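Local coordinates for protein thioesterase (Streptomyces sp. WAC02707, PDB 6VAP) that probably hydrolyses thioester-linked acyl groups from carrier proteins, acting as the type II editing thioesterase of the borrelidin biosynthetic pathway, at residues A[35-40]-A[55-60]. Sequence-based numbering, arbitrary orientation.
Sequences GSATFY and AVQYPG
Gln57 reaches Ala37 with CG anti to its own backbone N (chi1 -177°) and a bend at chi2 of 87°, which turns the carboxamide onto the N-H that opens the 3-10 turn 37-39. The setting is the alpha/beta-hydrolase fold: residues 35-40 lead from strand 26-30 into helix 41-47, and residues 55-60 leave the parallel neighbour, strand 52-56. Gln57 OE1 accepts from Ala37 N at 2.9 Å in a nearly straight bond, the N-H...O angle being 173°, although the donor stands off the carbonyl plane. The same oxygen lies 3.4 Å from Ser36 CB. Gln57 NE2 donates to Gln62 OE1 and Asp63 OD1 of its own loop, which with the OE1 bond leaves little doubt about the amide's flip; the side-chain link to 35-40 is the OE1 bond. Apolar packing continues the contact toward the strand. Ala37 CB sits 3.8 Å from Ala55 CB, and Tyr40, at the N-cap position of helix 41-47, has its CB 4.0 Å from Ala55 CB; the Tyr40 hydroxyl bonds to Leu30 O. Tyr58, whose hydroxyl is bonded to Pro31 O, touches the probable nucleophile elbow, placing this buried junction beside the presumed active site. Where the backbones diverge, one water bridges them: it donates to Val56 O and Gly35 O and accepts from Tyr58 N. The oxygen of this water stands 3.2 Å over one face of the Tyr58 ring, away from its centre.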
loop_
_atom_site.group_PDB
_atom_site.type_symbol
_atom_site.label_atom_id
_atom_site.label_comp_id
_atom_site.label_asym_id
_atom_site.label_seq_id
_atom_site.Cartn_x
_atom_site.Cartn_y
_atom_site.Cartn_z
ATOM N N GLY A 35 -1.237 2.620 9.793
ATOM C CA GLY A 35 -1.414 3.852 9.066
ATOM C C GLY A 35 -2.864 4.108 8.716
ATOM O O GLY A 35 -3.694 3.221 8.758
ATOM N N SER A 36 -3.163 5.359 8.412
ATOM C CA SER A 36 -4.496 5.793 8.026
ATOM C C SER A 36 -4.429 6.431 6.649
ATOM O O SER A 36 -3.338 6.721 6.136
ATOM C CB SER A 36 -5.086 6.788 9.036
ATOM O OG SER A 36 -5.052 6.253 10.353
ATOM N N ALA A 37 -5.620 6.650 6.066
ATOM C CA ALA A 37 -5.691 7.296 4.762
ATOM C C ALA A 37 -5.062 8.680 4.772
ATOM O O ALA A 37 -4.524 9.116 3.742
ATOM C CB ALA A 37 -7.133 7.390 4.294
ATOM N N THR A 38 -5.134 9.389 5.907
ATOM C CA THR A 38 -4.569 10.731 5.978
ATOM C C THR A 38 -3.068 10.731 5.702
ATOM O O THR A 38 -2.504 11.780 5.366
ATOM C CB THR A 38 -4.845 11.349 7.356
ATOM O OG1 THR A 38 -4.522 10.405 8.390
ATOM C CG2 THR A 38 -6.289 11.732 7.484
ATOM N N PHE A 39 -2.402 9.589 5.884
ATOM C CA PHE A 39 -0.975 9.495 5.587
ATOM C C PHE A 39 -0.668 9.935 4.157
ATOM O O PHE A 39 0.404 10.490 3.880
ATOM C CB PHE A 39 -0.512 8.056 5.804
ATOM C CG PHE A 39 0.903 7.807 5.404
ATOM C CD1 PHE A 39 1.954 8.186 6.234
ATOM C CD2 PHE A 39 1.199 7.160 4.223
ATOM C CE1 PHE A 39 3.259 7.937 5.865
ATOM C CE2 PHE A 39 2.495 6.913 3.869
ATOM C CZ PHE A 39 3.528 7.309 4.668
ATOM N N TYR A 40 -1.597 9.718 3.228
ATOM C CA TYR A 40 -1.368 10.038 1.822
ATOM C C TYR A 40 -1.852 11.417 1.397
ATOM O O TYR A 40 -1.861 11.721 0.199
ATOM C CB TYR A 40 -2.014 8.980 0.960
ATOM C CG TYR A 40 -1.243 7.684 0.982
ATOM C CD1 TYR A 40 -0.006 7.597 0.370
ATOM C CD2 TYR A 40 -1.767 6.539 1.596
ATOM C CE1 TYR A 40 0.724 6.371 0.356
ATOM C CE2 TYR A 40 -1.045 5.359 1.639
ATOM C CZ TYR A 40 0.177 5.277 1.020
ATOM O OH TYR A 40 0.857 4.113 0.979
ATOM N N ALA A 55 -7.070 7.385 -1.272
ATOM C CA ALA A 55 -6.376 6.868 -0.104
ATOM C C ALA A 55 -7.337 5.968 0.664
ATOM O O ALA A 55 -8.494 6.334 0.906
ATOM C CB ALA A 55 -5.843 8.009 0.757
ATOM N N VAL A 56 -6.872 4.793 1.031
ATOM C CA VAL A 56 -7.742 3.799 1.644
ATOM C C VAL A 56 -7.675 3.934 3.158
ATOM O O VAL A 56 -6.595 3.998 3.748
ATOM C CB VAL A 56 -7.354 2.383 1.181
ATOM C CG1 VAL A 56 -8.228 1.336 1.810
ATOM C CG2 VAL A 56 -7.442 2.316 -0.366
ATOM N N GLN A 57 -8.830 3.934 3.783
ATOM C CA GLN A 57 -8.975 3.926 5.230
ATOM C C GLN A 57 -9.422 2.543 5.661
ATOM O O GLN A 57 -10.570 2.170 5.436
ATOM C CB GLN A 57 -9.995 4.981 5.657
ATOM C CG GLN A 57 -10.182 5.110 7.157
ATOM C CD GLN A 57 -9.178 6.068 7.786
ATOM O OE1 GLN A 57 -7.996 5.910 7.621
ATOM N NE2 GLN A 57 -9.661 7.034 8.542
ATOM N N TYR A 58 -8.563 1.814 6.348
ATOM C CA TYR A 58 -8.950 0.499 6.838
ATOM C C TYR A 58 -9.853 0.626 8.069
ATOM O O TYR A 58 -9.796 1.620 8.797
ATOM C CB TYR A 58 -7.729 -0.329 7.205
ATOM C CG TYR A 58 -6.608 -0.336 6.198
ATOM C CD1 TYR A 58 -6.852 -0.560 4.851
ATOM C CD2 TYR A 58 -5.292 -0.128 6.601
ATOM C CE1 TYR A 58 -5.816 -0.590 3.939
ATOM C CE2 TYR A 58 -4.271 -0.190 5.726
ATOM C CZ TYR A 58 -4.520 -0.410 4.379
ATOM O OH TYR A 58 -3.434 -0.433 3.511
ATOM N N PRO A 59 -10.713 -0.358 8.310
ATOM C CA PRO A 59 -11.526 -0.342 9.533
ATOM C C PRO A 59 -10.653 -0.271 10.775
ATOM O O PRO A 59 -9.533 -0.798 10.811
ATOM C CB PRO A 59 -12.286 -1.670 9.482
ATOM C CG PRO A 59 -12.300 -2.054 8.016
ATOM C CD PRO A 59 -10.981 -1.530 7.460
ATOM N N GLY A 60 -11.200 0.374 11.802
ATOM C CA GLY A 60 -10.613 0.360 13.116
ATOM C C GLY A 60 -9.803 1.578 13.490
ATOM O O GLY A 60 -9.254 1.613 14.594
HETATM O O HOH W 1 -5.870 2.974 6.411
#